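Local atomic coordinates of alanine glyoxylate transaminase (Thermococcus litoralis, PDB entry 2ZC0), a protein that probably transfers the amino group of alanine to glyoxylate, using pyridoxal 5'-phosphate as its cofactor. Residues V124-N129 against D154-D159; N186-T191 against M338-E343; N321-A326 against I392-L397; T329-I332 against F336-F339; S349-L354 against V362-P367. All coordinates share one frame; numbering follows the deposited sequence.

Contacts 2 and 4 lie closest together, with centres about 6 Å apart. They share Met338 and Phe339 of strand 336-340, and Thr329 OG1 of contact 4 reaches Met188 O of contact 2 at 3.0 Å. Contact 2 also holds Asn186, which hydrogen-bonds O3 of the cofactor PMP. The side chain of Phe336 in contact 4 is about 5 Å from the bound PMP, and the side chain of Glu128 in contact 1 is about 8 Å from the bound PMP. Contact 1, in the large sheet, meets contact 2 by packing of Gly155 on Val190. Contact 3 packs on Phe339 and, through Leu397, on Phe350 and Leu354 of contact 5, which lies inside the chain loop closed by contact 3.

Contact 1 of 5, residues V124-N129 against D154-D159; sequences VVITEN and DGMRVD
Glu128 OE2 is gripped by several groups, and one of them links the two segments: a water donates to it at 2.8 Å and accepts from Met156 N at 2.9 Å. Thr180 OG1 is bonded to the same oxygen, with a weak bond from Ile181 N besides, while Gln185 NE2 holds Glu128 OE1. The buried carboxylate is therefore held at both oxygens.

Below this polar end the contact is apolar. Met156 leaves its backbone with CG anti to N (chi1 -176°), runs straight to SD and then bends at chi3 (-58°), which carries its methyl back against the strand. There Met156 CE lies 3.4 Å from Glu128 CG and 4.1 Å from Ile126 CD1. The Met156 and Glu128 chains cross at about a right angle. An alanine at Glu128 would remove the carboxylate and CG together, and would probably leave the bridging water, Thr180 and Gln185 without their partner and open a gap under the Met156 methyl.

Where the chain turns into helix 158-170, Arg157 holds Asp159 side-on: NE meets OD1 and NH1 meets OD2, the latter at 2.8 Å, each carboxylate oxygen of Asp159 accepting with its syn lone pair although both are tilted from the guanidinium plane.

Strand 124-129 runs inside the large mixed sheet, between 175-180 and 145-152, and 155-156 turns back antiparallel to 145-152 at its edge, as fits the cofactor-binding domain of a fold-type I aminotransferase.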
# COMPACT_ATOMS: atom_id res chain seq x y z
N VAL A 124 13.04 -3.12 -1.51
CA VAL A 124 14.36 -2.57 -1.24
C VAL A 124 14.92 -2.18 -2.60
O VAL A 124 14.82 -2.94 -3.55
CB VAL A 124 15.32 -3.61 -0.63
CG1 VAL A 124 16.77 -3.14 -0.80
CG2 VAL A 124 14.99 -3.81 0.84
N VAL A 125 15.47 -0.99 -2.70
CA VAL A 125 16.08 -0.59 -3.95
C VAL A 125 17.51 -0.23 -3.57
O VAL A 125 17.73 0.51 -2.61
CB VAL A 125 15.37 0.63 -4.60
CG1 VAL A 125 15.02 1.65 -3.58
CG2 VAL A 125 16.28 1.25 -5.64
N ILE A 126 18.48 -0.79 -4.29
CA ILE A 126 19.87 -0.51 -3.97
C ILE A 126 20.40 0.64 -4.81
O ILE A 126 20.07 0.78 -5.99
CB ILE A 126 20.74 -1.80 -4.10
CG1 ILE A 126 22.21 -1.47 -4.34
CG2 ILE A 126 20.20 -2.69 -5.18
CD1 ILE A 126 22.53 -1.07 -5.77
N THR A 127 21.21 1.49 -4.18
CA THR A 127 21.79 2.66 -4.82
C THR A 127 23.24 2.78 -4.41
O THR A 127 23.75 1.97 -3.64
CB THR A 127 21.09 3.94 -4.34
OG1 THR A 127 21.40 4.15 -2.96
CG2 THR A 127 19.58 3.81 -4.48
N GLU A 128 23.92 3.80 -4.93
CA GLU A 128 25.31 4.06 -4.54
C GLU A 128 25.20 4.78 -3.20
O GLU A 128 24.10 5.18 -2.80
CB GLU A 128 25.98 4.95 -5.59
CG GLU A 128 26.35 4.21 -6.88
CD GLU A 128 26.07 5.01 -8.13
OE1 GLU A 128 25.51 6.12 -8.04
OE2 GLU A 128 26.40 4.52 -9.24
N ASN A 129 26.31 4.91 -2.48
CA ASN A 129 26.32 5.64 -1.20
C ASN A 129 27.54 6.56 -1.21
O ASN A 129 28.68 6.08 -1.17
CB ASN A 129 26.37 4.70 0.01
CG ASN A 129 26.26 5.44 1.35
OD1 ASN A 129 25.72 6.56 1.41
ND2 ASN A 129 26.74 4.82 2.42
N ASP A 154 36.23 5.43 -8.82
CA ASP A 154 35.87 4.56 -9.94
C ASP A 154 34.39 4.17 -9.90
O ASP A 154 33.97 3.21 -10.54
CB ASP A 154 36.75 3.31 -9.97
CG ASP A 154 38.03 3.53 -10.72
OD1 ASP A 154 37.98 4.32 -11.69
OD2 ASP A 154 39.07 2.94 -10.36
N GLY A 155 33.61 4.92 -9.14
CA GLY A 155 32.19 4.65 -9.03
C GLY A 155 31.85 3.60 -8.00
O GLY A 155 32.66 3.28 -7.12
N MET A 156 30.63 3.07 -8.09
CA MET A 156 30.16 2.04 -7.17
C MET A 156 31.16 0.89 -7.04
O MET A 156 31.76 0.47 -8.03
CB MET A 156 28.81 1.48 -7.63
CG MET A 156 28.20 0.47 -6.66
SD MET A 156 26.68 -0.40 -7.23
CE MET A 156 25.56 0.98 -7.54
N ARG A 157 31.34 0.39 -5.82
CA ARG A 157 32.22 -0.74 -5.55
C ARG A 157 31.39 -1.99 -5.86
O ARG A 157 30.76 -2.58 -4.97
CB ARG A 157 32.65 -0.74 -4.07
CG ARG A 157 33.77 0.24 -3.72
CD ARG A 157 35.11 -0.21 -4.31
NE ARG A 157 35.48 -1.52 -3.80
CZ ARG A 157 35.82 -1.77 -2.54
NH1 ARG A 157 36.13 -3.00 -2.16
NH2 ARG A 157 35.88 -0.77 -1.67
N VAL A 158 31.40 -2.39 -7.13
CA VAL A 158 30.64 -3.55 -7.58
C VAL A 158 30.85 -4.81 -6.73
O VAL A 158 29.93 -5.62 -6.55
CB VAL A 158 30.94 -3.86 -9.07
CG1 VAL A 158 30.06 -4.99 -9.56
CG2 VAL A 158 30.71 -2.61 -9.91
N ASP A 159 32.05 -5.00 -6.18
CA ASP A 159 32.28 -6.18 -5.35
C ASP A 159 31.44 -6.07 -4.07
O ASP A 159 30.89 -7.06 -3.59
CB ASP A 159 33.77 -6.30 -4.99
CG ASP A 159 34.31 -5.07 -4.31
OD1 ASP A 159 34.28 -3.98 -4.92
OD2 ASP A 159 34.75 -5.19 -3.15
O HOH W 1 29.11 4.71 -9.95

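Contact 2 of 5, residues N186-T191 against M338-E343; sequences NPMGVT and MFFLPE. With PMP (4'-deoxy-4'-aminopyridoxal-5'-phosphate), chain F.
The backbones approach at Met188 and Met338, whose CA atoms are 5.3 Å apart, and the peptide bond before Pro187 is cis. An Asn-cis-Pro step beside the cofactor is found in class I aminotransferases of this fold type; here the loop that follows central strand 175-180 meets a strand of the C-terminal part of the chain.

The contact is carried by sulfur and carbon atoms, with no hydrogen bond between the two segments. Met338 starts with CG anti to its backbone N (chi1 -173°), then bends at chi2 and chi3, so that its methyl comes alongside the proline ring. Met338 CE is 3.4 Å from Pro187 CG, tighter than ordinary van der Waals packing.

Met188 is folded as well, and its sulfur does most of the touching, with CE also near Phe340 CZ: Met188 SD lies 3.9 Å from Met338 CG and 4.1 Å from Phe340 CZ. It stands 5.4 Å from the centroid of the Phe340 ring and 77° off the ring normal. This is a Met-aromatic contact at the ring edge, near the ring plane, with the two side chains roughly perpendicular.

Arg379 NH1 bonds Asn186 OD1, which fixes the flip of the amide and presents its other end to the cofactor: Asn186 ND2 donates to O3 of PMP at 2.8 Å, with an N-H...O angle of 157°.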
# COMPACT_ATOMS: atom_id res chain seq x y z
N ASN A 186 26.12 12.75 -9.07
CA ASN A 186 25.70 13.82 -8.18
C ASN A 186 25.52 12.95 -6.94
O ASN A 186 24.80 11.95 -6.99
CB ASN A 186 24.35 14.39 -8.63
CG ASN A 186 23.83 15.50 -7.72
OD1 ASN A 186 24.24 15.61 -6.57
ND2 ASN A 186 22.90 16.30 -8.23
N PRO A 187 26.17 13.29 -5.81
CA PRO A 187 27.05 14.42 -5.52
C PRO A 187 28.56 14.16 -5.63
O PRO A 187 29.34 15.11 -5.70
CB PRO A 187 26.67 14.76 -4.09
CG PRO A 187 26.55 13.38 -3.49
CD PRO A 187 25.84 12.56 -4.57
N MET A 188 28.97 12.90 -5.63
CA MET A 188 30.39 12.57 -5.68
C MET A 188 31.17 13.05 -6.90
O MET A 188 32.37 13.32 -6.80
CB MET A 188 30.59 11.06 -5.50
CG MET A 188 30.34 10.59 -4.07
SD MET A 188 31.51 11.26 -2.83
CE MET A 188 32.45 9.80 -2.47
N GLY A 189 30.50 13.15 -8.04
CA GLY A 189 31.17 13.61 -9.25
C GLY A 189 32.12 12.61 -9.86
O GLY A 189 32.89 12.95 -10.76
N VAL A 190 32.09 11.37 -9.38
CA VAL A 190 32.95 10.31 -9.89
C VAL A 190 32.21 9.52 -10.96
O VAL A 190 30.97 9.52 -10.98
CB VAL A 190 33.35 9.35 -8.75
CG1 VAL A 190 34.07 10.12 -7.65
CG2 VAL A 190 32.12 8.67 -8.19
N THR A 191 32.95 8.84 -11.83
CA THR A 191 32.33 8.05 -12.89
C THR A 191 32.80 6.61 -12.90
O THR A 191 34.00 6.33 -12.86
CB THR A 191 32.59 8.62 -14.29
OG1 THR A 191 33.83 8.13 -14.77
CG2 THR A 191 32.61 10.12 -14.27
N MET A 338 32.93 16.85 -4.54
CA MET A 338 32.62 16.60 -3.14
C MET A 338 33.86 16.91 -2.34
O MET A 338 34.90 16.27 -2.51
CB MET A 338 32.20 15.15 -2.88
CG MET A 338 31.71 14.93 -1.46
SD MET A 338 30.03 15.65 -1.18
CE MET A 338 29.05 14.18 -1.27
N PHE A 339 33.73 17.90 -1.47
CA PHE A 339 34.80 18.34 -0.58
C PHE A 339 34.56 17.69 0.78
O PHE A 339 33.42 17.54 1.21
CB PHE A 339 34.74 19.86 -0.42
CG PHE A 339 35.80 20.42 0.47
CD1 PHE A 339 37.10 20.62 -0.01
CD2 PHE A 339 35.51 20.75 1.79
CE1 PHE A 339 38.08 21.15 0.82
CE2 PHE A 339 36.50 21.28 2.62
CZ PHE A 339 37.78 21.48 2.13
N PHE A 340 35.64 17.32 1.45
CA PHE A 340 35.51 16.69 2.75
C PHE A 340 36.21 17.48 3.85
O PHE A 340 37.35 17.90 3.68
CB PHE A 340 36.09 15.27 2.70
CG PHE A 340 35.29 14.32 1.87
CD1 PHE A 340 34.27 13.57 2.44
CD2 PHE A 340 35.56 14.16 0.51
CE1 PHE A 340 33.53 12.68 1.67
CE2 PHE A 340 34.82 13.27 -0.26
CZ PHE A 340 33.81 12.53 0.32
N LEU A 341 35.49 17.70 4.94
CA LEU A 341 36.03 18.39 6.10
C LEU A 341 36.76 17.28 6.86
O LEU A 341 36.71 16.12 6.46
CB LEU A 341 34.89 18.95 6.96
CG LEU A 341 34.38 20.38 6.73
CD1 LEU A 341 34.32 20.72 5.26
CD2 LEU A 341 33.02 20.53 7.38
N PRO A 342 37.47 17.63 7.95
CA PRO A 342 38.17 16.59 8.71
C PRO A 342 37.14 15.61 9.27
O PRO A 342 36.01 15.99 9.54
CB PRO A 342 38.87 17.38 9.81
CG PRO A 342 39.17 18.68 9.14
CD PRO A 342 37.85 18.96 8.43
N GLU A 343 37.54 14.35 9.42
CA GLU A 343 36.62 13.35 9.94
C GLU A 343 36.02 13.81 11.26
O GLU A 343 36.72 14.32 12.13
CB GLU A 343 37.35 12.01 10.12
CG GLU A 343 38.78 12.15 10.63
CD GLU A 343 39.82 11.69 9.60
OE1 GLU A 343 39.55 11.82 8.39
OE2 GLU A 343 40.91 11.22 10.02
N1 PMP F . 19.52 12.89 -12.09
C2 PMP F . 20.57 13.45 -11.45
C2A PMP F . 21.68 12.51 -10.99
C3 PMP F . 20.63 14.85 -11.22
O3 PMP F . 21.72 15.39 -10.56
C4 PMP F . 19.54 15.68 -11.68
C4A PMP F . 19.61 17.20 -11.43
N4A PMP F . 18.53 17.70 -10.58
C5 PMP F . 18.36 14.98 -12.40
C6 PMP F . 18.41 13.58 -12.58
C5A PMP F . 17.14 15.75 -12.95
O4P PMP F . 17.48 16.42 -13.76
P PMP F . 16.19 17.23 -14.45
O1P PMP F . 15.72 16.81 -16.24
O2P PMP F . 16.71 19.07 -14.44
O3P PMP F . 14.66 17.08 -13.49

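Contact 3 of 5, residues N321-A326 against I392-L397; sequences NHLPNA and IGIKKL
Leu323 overlaps two residues on one face of helix 389-404 with a single methyl: its CD2 lies 4.0 Å from Leu397 CD1 and 4.3 Å from Ile394 CG2. Both distances are ordinary for apolar packing, and Leu323 and Leu397 approach at a slant. Leu397 has CG anti to its backbone N (chi1 171°), which brings its end nearer to the other segment than its first bond alone would. Ala398 and Tyr401 of the same helix, and Phe339 of strand 336-340, enclose Leu323 further.

Here helix 295-322 ends against helix 389-404, two helices of the C-terminal part of this class I aminotransferase. Leu323 is the first residue to leave helical angles, and a type I beta turn runs from it to Ala326, closed by Ala326 N donating to Leu323 O at 3.0 Å.

Nearer the surface the ring of His322 lies obliquely beside the extended aliphatic chain of Lys395, in the region of CG to CE. The modelled separation is too short for carbons, so the detailed fit is doubtful. A serine at His322 is likely to leave the methylenes of Lys395 without their flat neighbour and the chain freer to turn. The polar ends do not pair: His322 NE2 is 5.0 Å from Lys395 NZ. Deeper in, Leu397 turns its other methyl, CD2, to Phe350 and Leu354 of helix 347-357.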
# COMPACT_ATOMS: atom_id res chain seq x y z
N ASN A 321 45.31 24.50 -4.48
CA ASN A 321 46.18 25.62 -4.13
C ASN A 321 45.93 26.16 -2.72
O ASN A 321 46.88 26.52 -2.02
CB ASN A 321 46.00 26.74 -5.16
CG ASN A 321 46.77 28.00 -4.79
OD1 ASN A 321 47.65 27.97 -3.93
ND2 ASN A 321 46.45 29.11 -5.46
N HIS A 322 44.67 26.21 -2.30
CA HIS A 322 44.34 26.73 -0.99
C HIS A 322 43.98 25.68 0.07
O HIS A 322 44.01 25.98 1.26
CB HIS A 322 43.21 27.77 -1.11
CG HIS A 322 43.54 28.89 -2.04
ND1 HIS A 322 43.28 30.21 -1.74
CD2 HIS A 322 44.09 28.89 -3.28
CE1 HIS A 322 43.67 30.98 -2.74
NE2 HIS A 322 44.16 30.20 -3.69
N LEU A 323 43.63 24.47 -0.36
CA LEU A 323 43.32 23.38 0.57
C LEU A 323 44.04 22.09 0.18
O LEU A 323 43.43 21.03 0.11
CB LEU A 323 41.81 23.09 0.63
CG LEU A 323 40.84 24.02 1.37
CD1 LEU A 323 41.45 24.47 2.70
CD2 LEU A 323 40.52 25.20 0.49
N PRO A 324 45.37 22.17 -0.06
CA PRO A 324 46.16 21.00 -0.45
C PRO A 324 46.16 19.82 0.51
O PRO A 324 46.52 18.70 0.12
CB PRO A 324 47.56 21.58 -0.65
CG PRO A 324 47.59 22.71 0.32
CD PRO A 324 46.24 23.35 0.11
N ASN A 325 45.77 20.04 1.76
CA ASN A 325 45.76 18.96 2.74
C ASN A 325 44.37 18.34 2.93
O ASN A 325 44.21 17.44 3.75
CB ASN A 325 46.29 19.44 4.09
CG ASN A 325 47.72 19.94 4.02
OD1 ASN A 325 48.56 19.36 3.34
ND2 ASN A 325 48.01 21.01 4.75
N ALA A 326 43.38 18.83 2.18
CA ALA A 326 42.02 18.30 2.30
C ALA A 326 41.73 17.33 1.16
O ALA A 326 42.22 17.52 0.04
CB ALA A 326 41.01 19.44 2.30
N ILE A 392 37.15 33.08 -5.68
CA ILE A 392 36.76 33.87 -4.52
C ILE A 392 35.98 32.99 -3.55
O ILE A 392 36.24 33.00 -2.35
CB ILE A 392 35.89 35.07 -4.95
CG1 ILE A 392 36.69 35.98 -5.89
CG2 ILE A 392 35.44 35.86 -3.74
CD1 ILE A 392 35.88 37.10 -6.49
N GLY A 393 35.04 32.21 -4.09
CA GLY A 393 34.23 31.32 -3.27
C GLY A 393 35.06 30.27 -2.55
O GLY A 393 34.86 30.04 -1.36
N ILE A 394 35.98 29.63 -3.26
CA ILE A 394 36.82 28.62 -2.62
C ILE A 394 37.79 29.24 -1.61
O ILE A 394 38.16 28.58 -0.64
CB ILE A 394 37.61 27.79 -3.66
CG1 ILE A 394 36.71 26.73 -4.29
CG2 ILE A 394 38.82 27.12 -3.01
CD1 ILE A 394 35.98 27.21 -5.50
N LYS A 395 38.21 30.48 -1.83
CA LYS A 395 39.12 31.14 -0.89
C LYS A 395 38.40 31.39 0.42
O LYS A 395 38.91 31.08 1.50
CB LYS A 395 39.66 32.46 -1.46
CG LYS A 395 40.78 32.29 -2.47
CD LYS A 395 41.14 33.60 -3.19
CE LYS A 395 42.10 33.33 -4.34
NZ LYS A 395 42.29 34.54 -5.20
N LYS A 396 37.20 31.96 0.33
CA LYS A 396 36.38 32.24 1.50
C LYS A 396 36.12 30.94 2.23
O LYS A 396 36.10 30.89 3.46
CB LYS A 396 35.05 32.87 1.07
CG LYS A 396 35.14 34.32 0.63
CD LYS A 396 33.81 34.81 0.09
CE LYS A 396 33.74 36.34 0.08
NZ LYS A 396 33.61 36.89 1.47
N LEU A 397 35.92 29.88 1.45
CA LEU A 397 35.66 28.56 2.01
C LEU A 397 36.88 28.08 2.78
O LEU A 397 36.77 27.49 3.86
CB LEU A 397 35.32 27.58 0.88
CG LEU A 397 35.19 26.07 1.13
CD1 LEU A 397 36.57 25.44 1.15
CD2 LEU A 397 34.45 25.80 2.42

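Contact 4 of 5, residues T329-I332 against F336-F339; sequences TKPI and FVMF
Thr329 and Met338 are joined by two hydrogen bonds of different origin. The straighter is from Met338 N to the hydroxyl Thr329 OG1, 3.0 Å long with an angle of 168° at the hydrogen; the other runs from Thr329 N to Met338 O at 3.2 Å and 160°. A chi1 of 64° puts OG1 between the backbone N and the carbonyl carbon, where it can face the strand. The same hydroxyl is bonded to Met188 O, and since a carbonyl can only accept, OG1 gives its proton there while accepting from Met338 N.

Around this pair the packing is mostly apolar. Val337 CG1 approaches Thr329 O at 3.6 Å, and its other methyl, CG2, is 4.0 Å from Pro331 CG, the valine and the proline ring being set roughly at right angles. Pro331 CG also lies 3.6 Å from Phe336 O. Met315 and Leu319 of helix 295-322 pack on Val337.

Thr329 faces Met338 and Pro331 faces Phe336, so the chain doubles back on itself in an antiparallel, hairpin-like way, with a threonine hydroxyl serving as acceptor for a strand N-H, beside strand 336-340, which pairs with 377-381 in the C-terminal domain.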
# COMPACT_ATOMS: atom_id res chain seq x y z
N THR A 329 37.15 15.00 -4.38
CA THR A 329 37.08 14.31 -5.65
C THR A 329 37.58 15.13 -6.84
O THR A 329 37.50 16.36 -6.84
CB THR A 329 35.62 13.83 -5.94
OG1 THR A 329 34.75 14.96 -6.09
CG2 THR A 329 35.12 12.96 -4.80
N LYS A 330 38.09 14.42 -7.84
CA LYS A 330 38.59 15.04 -9.06
C LYS A 330 37.75 14.46 -10.19
O LYS A 330 38.09 13.43 -10.78
CB LYS A 330 40.06 14.66 -9.29
CG LYS A 330 40.97 14.83 -8.09
CD LYS A 330 41.12 16.28 -7.70
CE LYS A 330 42.33 16.46 -6.79
NZ LYS A 330 42.24 15.61 -5.56
N PRO A 331 36.63 15.11 -10.50
CA PRO A 331 35.72 14.65 -11.56
C PRO A 331 36.26 14.79 -12.98
O PRO A 331 36.95 15.76 -13.30
CB PRO A 331 34.48 15.51 -11.33
CG PRO A 331 35.06 16.80 -10.84
CD PRO A 331 36.09 16.31 -9.84
N ILE A 332 35.96 13.81 -13.82
CA ILE A 332 36.37 13.84 -15.23
C ILE A 332 35.11 14.21 -15.99
O ILE A 332 35.11 14.40 -17.21
CB ILE A 332 36.87 12.45 -15.73
CG1 ILE A 332 35.73 11.43 -15.67
CG2 ILE A 332 38.05 11.99 -14.88
CD1 ILE A 332 36.12 10.01 -16.12
N PHE A 336 29.75 18.69 -10.19
CA PHE A 336 29.93 18.78 -8.76
C PHE A 336 31.29 18.26 -8.36
O PHE A 336 31.96 17.56 -9.12
CB PHE A 336 28.86 17.95 -8.03
CG PHE A 336 27.45 18.41 -8.27
CD1 PHE A 336 26.59 17.65 -9.05
CD2 PHE A 336 26.99 19.60 -7.71
CE1 PHE A 336 25.28 18.06 -9.27
CE2 PHE A 336 25.68 20.02 -7.92
CZ PHE A 336 24.82 19.25 -8.70
N VAL A 337 31.70 18.64 -7.15
CA VAL A 337 32.95 18.22 -6.55
C VAL A 337 32.56 18.00 -5.10
O VAL A 337 31.90 18.84 -4.50
CB VAL A 337 34.03 19.33 -6.61
CG1 VAL A 337 35.24 18.92 -5.75
CG2 VAL A 337 34.46 19.56 -8.05
N MET A 338 32.93 16.85 -4.54
CA MET A 338 32.62 16.60 -3.14
C MET A 338 33.86 16.91 -2.34
O MET A 338 34.90 16.27 -2.51
CB MET A 338 32.20 15.15 -2.88
CG MET A 338 31.71 14.93 -1.46
SD MET A 338 30.03 15.65 -1.18
CE MET A 338 29.05 14.18 -1.27
N PHE A 339 33.73 17.90 -1.47
CA PHE A 339 34.80 18.34 -0.58
C PHE A 339 34.56 17.69 0.78
O PHE A 339 33.42 17.54 1.21
CB PHE A 339 34.74 19.86 -0.42
CG PHE A 339 35.80 20.42 0.47
CD1 PHE A 339 37.10 20.62 -0.01
CD2 PHE A 339 35.51 20.75 1.79
CE1 PHE A 339 38.08 21.15 0.82
CE2 PHE A 339 36.50 21.28 2.62
CZ PHE A 339 37.78 21.48 2.13

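Contact 5 of 5, residues S349-L354 against V362-P367; sequences SFANEL and VVPGKP. With IMD (imidazole), chain G.
Apolar contacts of Ala351 and Leu354 with Val362 carry most of this meeting. The methyl of Ala351 touches Val362 CG2 at 3.7 Å and the ring of Pro364, at CG, at 4.2 Å. Leu354 CD1 reaches Val362 CG1 at 3.8 Å, with Val362 CG2 only slightly farther, and the two side chains cross at about a right angle. With a chi1 of -61°, Val362 has CG1 anti to its carbonyl carbon and CG2 between that carbon and the backbone N, an arrangement in which CG2 serves Ala351 while both methyls meet Leu354. Ile378 and Leu380 of strand 377-381 also pack on Val362, and Leu397 of helix 389-404 packs on Leu354.

Polar linkage between the segments passes through water. One molecule donates to Ala351 O at 2.7 Å and accepts from Val362 N at 2.9 Å, so the backbones are bridged without a direct hydrogen bond.

A third kind of interaction involves a bound small molecule. Imidazole, probably from the crystallisation liquor, gives its N1-H to Pro367 O at 2.7 Å with an angle of 144°, at the end of 362-367 remote from the helix.

Helix 347-357 runs into short strand 360-361, which pairs in parallel with 37-38, and the chain then returns along the helix: a helix packed on the chain that follows a short strand, as fits the small domain of class I aminotransferases.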
# COMPACT_ATOMS: atom_id res chain seq x y z
N SER A 349 26.30 22.39 9.59
CA SER A 349 26.47 23.63 10.34
C SER A 349 27.53 24.47 9.62
O SER A 349 27.37 25.68 9.44
CB SER A 349 26.93 23.35 11.78
OG SER A 349 28.24 22.82 11.80
N PHE A 350 28.60 23.81 9.19
CA PHE A 350 29.67 24.49 8.48
C PHE A 350 29.10 25.22 7.27
O PHE A 350 29.54 26.32 6.93
CB PHE A 350 30.71 23.49 7.99
CG PHE A 350 31.86 24.13 7.27
CD1 PHE A 350 32.92 24.68 7.98
CD2 PHE A 350 31.85 24.23 5.89
CE1 PHE A 350 33.96 25.31 7.32
CE2 PHE A 350 32.89 24.87 5.21
CZ PHE A 350 33.95 25.41 5.93
N ALA A 351 28.13 24.60 6.61
CA ALA A 351 27.53 25.21 5.44
C ALA A 351 26.75 26.46 5.85
O ALA A 351 26.73 27.44 5.12
CB ALA A 351 26.61 24.21 4.74
N ASN A 352 26.11 26.42 7.02
CA ASN A 352 25.35 27.56 7.51
C ASN A 352 26.29 28.70 7.89
O ASN A 352 26.08 29.85 7.52
CB ASN A 352 24.52 27.18 8.74
CG ASN A 352 23.31 26.34 8.39
OD1 ASN A 352 22.41 26.78 7.67
ND2 ASN A 352 23.27 25.12 8.91
N GLU A 353 27.35 28.36 8.62
CA GLU A 353 28.32 29.35 9.04
C GLU A 353 29.00 30.00 7.84
O GLU A 353 29.30 31.19 7.85
CB GLU A 353 29.37 28.71 9.95
CG GLU A 353 29.93 29.65 11.00
CD GLU A 353 30.85 28.94 11.98
OE1 GLU A 353 30.48 27.84 12.44
OE2 GLU A 353 31.94 29.48 12.28
N LEU A 354 29.22 29.21 6.79
CA LEU A 354 29.86 29.71 5.58
C LEU A 354 28.95 30.73 4.90
O LEU A 354 29.38 31.80 4.48
CB LEU A 354 30.15 28.56 4.61
CG LEU A 354 31.34 28.63 3.64
CD1 LEU A 354 31.14 27.61 2.53
CD2 LEU A 354 31.46 30.02 3.04
N VAL A 362 26.87 26.47 -0.22
CA VAL A 362 27.27 25.11 -0.59
C VAL A 362 26.18 24.17 -0.07
O VAL A 362 25.29 24.61 0.65
CB VAL A 362 28.63 24.72 0.05
CG1 VAL A 362 29.75 25.65 -0.43
CG2 VAL A 362 28.51 24.77 1.56
N VAL A 363 26.27 22.88 -0.41
CA VAL A 363 25.28 21.89 0.05
C VAL A 363 25.87 20.90 1.07
O VAL A 363 26.87 20.24 0.78
CB VAL A 363 24.68 21.08 -1.14
CG1 VAL A 363 23.65 20.10 -0.62
CG2 VAL A 363 24.03 22.02 -2.15
N PRO A 364 25.23 20.76 2.24
CA PRO A 364 25.56 19.90 3.39
C PRO A 364 26.17 18.50 3.18
O PRO A 364 26.85 17.98 4.08
CB PRO A 364 24.25 19.85 4.16
CG PRO A 364 23.73 21.24 3.97
CD PRO A 364 23.99 21.51 2.50
N GLY A 365 25.92 17.88 2.03
CA GLY A 365 26.51 16.56 1.76
C GLY A 365 25.92 15.36 2.47
O GLY A 365 25.53 14.37 1.84
N LYS A 366 25.84 15.44 3.79
CA LYS A 366 25.29 14.36 4.60
C LYS A 366 23.94 13.81 4.14
O LYS A 366 23.70 12.60 4.22
CB LYS A 366 25.14 14.82 6.05
CG LYS A 366 24.51 13.77 6.95
CD LYS A 366 25.53 12.69 7.28
CE LYS A 366 24.90 11.52 8.00
NZ LYS A 366 24.14 10.63 7.07
N PRO A 367 23.03 14.69 3.67
CA PRO A 367 21.71 14.23 3.22
C PRO A 367 21.76 13.26 2.05
O PRO A 367 20.83 12.48 1.85
CB PRO A 367 21.01 15.54 2.86
CG PRO A 367 21.66 16.54 3.77
CD PRO A 367 23.10 16.16 3.63
N1 IMD G . 18.83 10.79 2.39
C2 IMD G . 18.65 9.52 2.75
N3 IMD G . 17.46 9.12 2.32
C4 IMD G . 16.87 10.16 1.68
C5 IMD G . 17.73 11.20 1.72
O HOH W 2 27.38 27.55 2.47